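Local coordinates for NTP pyrophosphohydrolase MazG-like domain-containing protein (Vibrio sp. DAT722, PDB 2Q73) that probably hydrolyses nucleoside triphosphates to monophosphates and pyrophosphate as a magnesium-dependent MazG-type house-cleaning enzyme, at the interface of chains A and B. Residues are numbered along the deposited sequence; one frame, centred on the assembly and turned at random. Chains: chain A/B, Hypothetical protein.

Contact 1 and contact 2 lie about 21 Å apart, measured between the centres of their C-alpha atoms, on one two-fold symmetric interface of chains A and B. Each sets helix 55-72 of one chain against residue 75 and the following helix of the other, with the chains exchanged: Ala56, Tyr60, Val75 and Thr80 take part in both. Contact 1, apolar, also packs the two 55-72 helices together, whereas contact 2 extends into the loop at Gln45 and adds polar bonds. Helix 55-72 also carries the magnesium ligands Glu58 and Asp61, so pairing of the subunits may steady the metal site. The deposited assembly holds four copies.

Contact 1: the interface of chains A and B. Residues chain A 66, 69-70, 75, 77, 80; chain B 56-57, 59-60, 63.
One face of the flat peptide joining A:Leu69 to A:Ala70 receives the CD1 methyl of B:Leu59, which stands almost straight above the peptide nitrogen, 3.6 Å from A:Ala70 N. The other flat group, the ring of B:Tyr60, turns no face to chain A; the methylene CB that carries it meets the CG2 methyl of A:Thr80 at 3.8 Å. These residues belong to the helical MazG fold, and B:Leu59 and B:Tyr60 come from helix 55-72. B:Leu59 buries 69 Å², the largest share in the patch. Its CG is anti to the carbonyl carbon (chi1 -71°), and chi2 of 171° sets CD1 anti to CA, which points CD1 at A:Ala70 while CD2 turns to A:Leu69, 4.0 Å from A:Leu69 CB. From the other flank A:Leu77 crosses B:Leu59 at about a right angle and lays its CD2 methyl 3.9 Å from B:Leu59 CB. A:Val66 CG1 comes over the backbone of the same residue, 3.6 Å from the carbonyl B:Leu59 O. One turn earlier, B:Ala56 is straddled: A:Val75 CG1 touches B:Ala56 CB at 3.6 Å, and A:Thr80 turns its CG2 methyl, anti to its own backbone N, to the carbonyl B:Ala56 O at 3.5 Å. No hydrogen bond spans this patch.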
# COMPACT_ATOMS: atom_id res chain seq x y z
N VAL A 66 -11.53 -5.12 -3.16
CA VAL A 66 -11.41 -6.46 -2.59
C VAL A 66 -12.47 -7.40 -3.21
O VAL A 66 -12.14 -8.50 -3.66
CB VAL A 66 -11.56 -6.44 -1.04
CG1 VAL A 66 -11.76 -7.84 -0.52
CG2 VAL A 66 -10.28 -5.85 -0.42
N LEU A 69 -11.68 -7.93 -7.02
CA LEU A 69 -10.57 -8.89 -7.12
C LEU A 69 -10.99 -10.32 -6.78
O LEU A 69 -10.54 -11.26 -7.43
CB LEU A 69 -9.41 -8.46 -6.22
CG LEU A 69 -8.54 -7.32 -6.76
CD1 LEU A 69 -7.77 -6.74 -5.59
CD2 LEU A 69 -7.55 -7.84 -7.84
N ALA A 70 -11.86 -10.49 -5.78
CA ALA A 70 -12.42 -11.82 -5.48
C ALA A 70 -13.12 -12.43 -6.69
O ALA A 70 -12.87 -13.57 -7.05
CB ALA A 70 -13.39 -11.80 -4.25
N VAL A 75 -12.69 -16.28 -6.21
CA VAL A 75 -12.83 -16.38 -4.76
C VAL A 75 -14.27 -16.11 -4.30
O VAL A 75 -14.89 -15.13 -4.71
CB VAL A 75 -11.87 -15.39 -4.03
CG1 VAL A 75 -12.14 -15.38 -2.51
CG2 VAL A 75 -10.41 -15.70 -4.36
N LEU A 77 -15.97 -14.96 -1.09
CA LEU A 77 -15.56 -14.34 0.18
C LEU A 77 -16.35 -14.86 1.37
O LEU A 77 -15.79 -15.09 2.45
CB LEU A 77 -15.64 -12.81 0.11
CG LEU A 77 -14.63 -12.08 -0.77
CD1 LEU A 77 -15.05 -10.63 -0.90
CD2 LEU A 77 -13.20 -12.16 -0.20
N THR A 80 -14.98 -18.28 2.11
CA THR A 80 -13.65 -18.07 2.69
C THR A 80 -13.77 -17.61 4.15
O THR A 80 -13.05 -18.09 5.02
CB THR A 80 -12.83 -17.07 1.86
OG1 THR A 80 -12.74 -17.53 0.51
CG2 THR A 80 -11.44 -16.89 2.44
N ALA B 56 -7.59 -16.02 -1.79
CA ALA B 56 -8.83 -16.00 -1.02
C ALA B 56 -8.60 -15.52 0.41
O ALA B 56 -9.26 -14.58 0.88
CB ALA B 56 -9.48 -17.38 -1.01
N GLU B 57 -7.69 -16.20 1.12
CA GLU B 57 -7.38 -15.83 2.51
C GLU B 57 -6.90 -14.38 2.61
O GLU B 57 -7.33 -13.65 3.50
CB GLU B 57 -6.31 -16.74 3.11
CG GLU B 57 -5.72 -16.18 4.41
CD GLU B 57 -4.78 -17.13 5.08
OE1 GLU B 57 -3.57 -17.04 4.81
OE2 GLU B 57 -5.26 -18.00 5.85
N LEU B 59 -7.44 -11.80 0.57
CA LEU B 59 -8.57 -10.89 0.31
C LEU B 59 -9.50 -10.83 1.53
O LEU B 59 -9.93 -9.73 1.93
CB LEU B 59 -9.40 -11.33 -0.90
CG LEU B 59 -8.71 -11.15 -2.25
CD1 LEU B 59 -9.53 -11.83 -3.34
CD2 LEU B 59 -8.45 -9.65 -2.55
N TYR B 60 -9.78 -11.98 2.12
CA TYR B 60 -10.58 -11.97 3.34
C TYR B 60 -9.88 -11.15 4.44
O TYR B 60 -10.52 -10.39 5.18
CB TYR B 60 -10.89 -13.39 3.86
CG TYR B 60 -11.63 -13.26 5.17
CD1 TYR B 60 -13.00 -12.99 5.18
CD2 TYR B 60 -10.95 -13.29 6.39
CE1 TYR B 60 -13.68 -12.80 6.38
CE2 TYR B 60 -11.63 -13.08 7.60
CZ TYR B 60 -12.99 -12.83 7.58
OH TYR B 60 -13.67 -12.65 8.76
N LEU B 63 -10.24 -7.48 3.92
CA LEU B 63 -11.63 -7.17 4.26
C LEU B 63 -11.82 -7.04 5.77
O LEU B 63 -12.50 -6.11 6.22
CB LEU B 63 -12.58 -8.28 3.73
CG LEU B 63 -14.04 -8.27 4.19
CD1 LEU B 63 -14.69 -7.00 3.69
CD2 LEU B 63 -14.77 -9.50 3.69

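Contact 2: the interface of chains A and B. Residues chain A 45-46, 51, 56-57, 60; chain B 75-76, 79-80, 83.
The loop at A:Gln45 and A:Pro46, together with A:Leu51 and the start of helix 55-72, meets the first turns of helix 77-90 of chain B and B:Val75 and B:Asn76 leading into it. In this MazG-family protein the polar centre is the side-chain amide of A:Gln45. Its chain leaves anti to the backbone N and bends at chi2 (58°), which brings the amide to the helix start. A:Gln45 OE1 accepts the backbone N-H of B:Asn76 at 2.7 Å, with the donor tilted 30° from the carbonyl plane. At the other end A:Gln45 NE2 donates in its amide plane to the hydroxyl B:Thr80 OG1, 3.2 Å away. That hydroxyl donates in turn to the carbonyl B:Asn76 O at 2.8 Å, which leaves its oxygen to accept from the glutamine N-H. The amide is sandwiched: the methylenes of B:Lys79 lie over one face, CB 3.8 Å from A:Gln45 NE2, and A:Pro46 CD lies over the other. B:Asn76 caps the helix, its OD1 accepting B:Lys79 N at 3.0 Å. On the apolar flank, B:Thr80 points CG2 at A:Tyr60 CB, 3.7 Å away. Further along the helix B:Leu83 and A:Leu51 slide past each other in opposite directions, with A:Leu51 CD2 4.1 Å from B:Leu83 CB, while the CD1 methyl of B:Leu83 rests against the carbonyl oxygen of A:Pro46.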
# COMPACT_ATOMS: atom_id res chain seq x y z
N GLN A 45 -19.66 8.98 10.13
CA GLN A 45 -20.51 8.62 8.99
C GLN A 45 -20.96 9.89 8.27
O GLN A 45 -21.79 10.64 8.78
CB GLN A 45 -21.70 7.78 9.45
CG GLN A 45 -22.64 7.31 8.33
CD GLN A 45 -21.92 6.49 7.27
OE1 GLN A 45 -21.05 5.67 7.58
NE2 GLN A 45 -22.25 6.74 6.01
N PRO A 46 -20.42 10.13 7.05
CA PRO A 46 -20.77 11.35 6.31
C PRO A 46 -22.17 11.37 5.69
O PRO A 46 -22.72 10.34 5.32
CB PRO A 46 -19.72 11.39 5.20
CG PRO A 46 -19.42 9.93 4.94
CD PRO A 46 -19.44 9.31 6.32
N LEU A 51 -19.19 13.15 1.79
CA LEU A 51 -18.74 11.82 1.36
C LEU A 51 -17.36 11.81 0.69
O LEU A 51 -16.53 10.97 0.99
CB LEU A 51 -19.79 11.16 0.45
CG LEU A 51 -19.48 9.73 -0.01
CD1 LEU A 51 -19.35 8.77 1.16
CD2 LEU A 51 -20.58 9.27 -0.99
N ALA A 56 -15.01 6.98 5.41
CA ALA A 56 -16.11 6.11 4.95
C ALA A 56 -16.01 5.78 3.46
O ALA A 56 -16.07 4.59 3.08
CB ALA A 56 -17.51 6.73 5.29
N GLU A 57 -15.86 6.80 2.62
CA GLU A 57 -15.73 6.57 1.17
C GLU A 57 -14.54 5.70 0.84
O GLU A 57 -14.66 4.77 0.04
CB GLU A 57 -15.63 7.87 0.39
CG GLU A 57 -15.34 7.65 -1.09
CD GLU A 57 -15.49 8.90 -1.91
OE1 GLU A 57 -14.50 9.67 -2.01
OE2 GLU A 57 -16.60 9.11 -2.44
N TYR A 60 -15.05 2.06 1.86
CA TYR A 60 -15.93 1.47 0.85
C TYR A 60 -15.19 1.19 -0.47
O TYR A 60 -15.34 0.12 -1.10
CB TYR A 60 -17.20 2.34 0.58
CG TYR A 60 -18.03 1.64 -0.47
CD1 TYR A 60 -18.93 0.64 -0.12
CD2 TYR A 60 -17.85 1.92 -1.82
CE1 TYR A 60 -19.66 -0.04 -1.11
CE2 TYR A 60 -18.55 1.25 -2.81
CZ TYR A 60 -19.45 0.28 -2.45
OH TYR A 60 -20.13 -0.37 -3.46
N VAL B 75 -17.81 4.38 10.99
CA VAL B 75 -18.34 4.25 9.63
C VAL B 75 -19.33 3.10 9.53
O VAL B 75 -19.04 1.97 9.93
CB VAL B 75 -17.18 4.00 8.63
CG1 VAL B 75 -17.74 3.70 7.22
CG2 VAL B 75 -16.23 5.19 8.59
N ASN B 76 -20.49 3.39 8.96
CA ASN B 76 -21.47 2.38 8.60
C ASN B 76 -21.30 2.05 7.12
O ASN B 76 -21.65 2.84 6.25
CB ASN B 76 -22.87 2.93 8.89
CG ASN B 76 -23.96 1.90 8.65
OD1 ASN B 76 -23.86 1.06 7.77
ND2 ASN B 76 -25.01 1.98 9.44
N LYS B 79 -24.60 1.99 5.01
CA LYS B 79 -25.09 3.33 4.70
C LYS B 79 -24.22 3.98 3.62
O LYS B 79 -24.71 4.62 2.69
CB LYS B 79 -25.11 4.21 5.95
CG LYS B 79 -25.70 5.60 5.77
CD LYS B 79 -27.04 5.55 5.08
CE LYS B 79 -27.97 6.67 5.54
NZ LYS B 79 -29.40 6.28 5.41
N THR B 80 -22.91 3.79 3.75
CA THR B 80 -21.93 4.28 2.78
C THR B 80 -22.17 3.72 1.37
O THR B 80 -22.24 4.48 0.40
CB THR B 80 -20.48 4.05 3.28
OG1 THR B 80 -20.34 4.68 4.56
CG2 THR B 80 -19.47 4.64 2.32
N LEU B 83 -25.23 5.41 -0.16
CA LEU B 83 -24.85 6.73 -0.70
C LEU B 83 -24.08 6.63 -2.01
O LEU B 83 -24.33 7.39 -2.95
CB LEU B 83 -24.01 7.52 0.32
CG LEU B 83 -24.73 8.11 1.54
CD1 LEU B 83 -23.71 8.69 2.52
CD2 LEU B 83 -25.79 9.13 1.11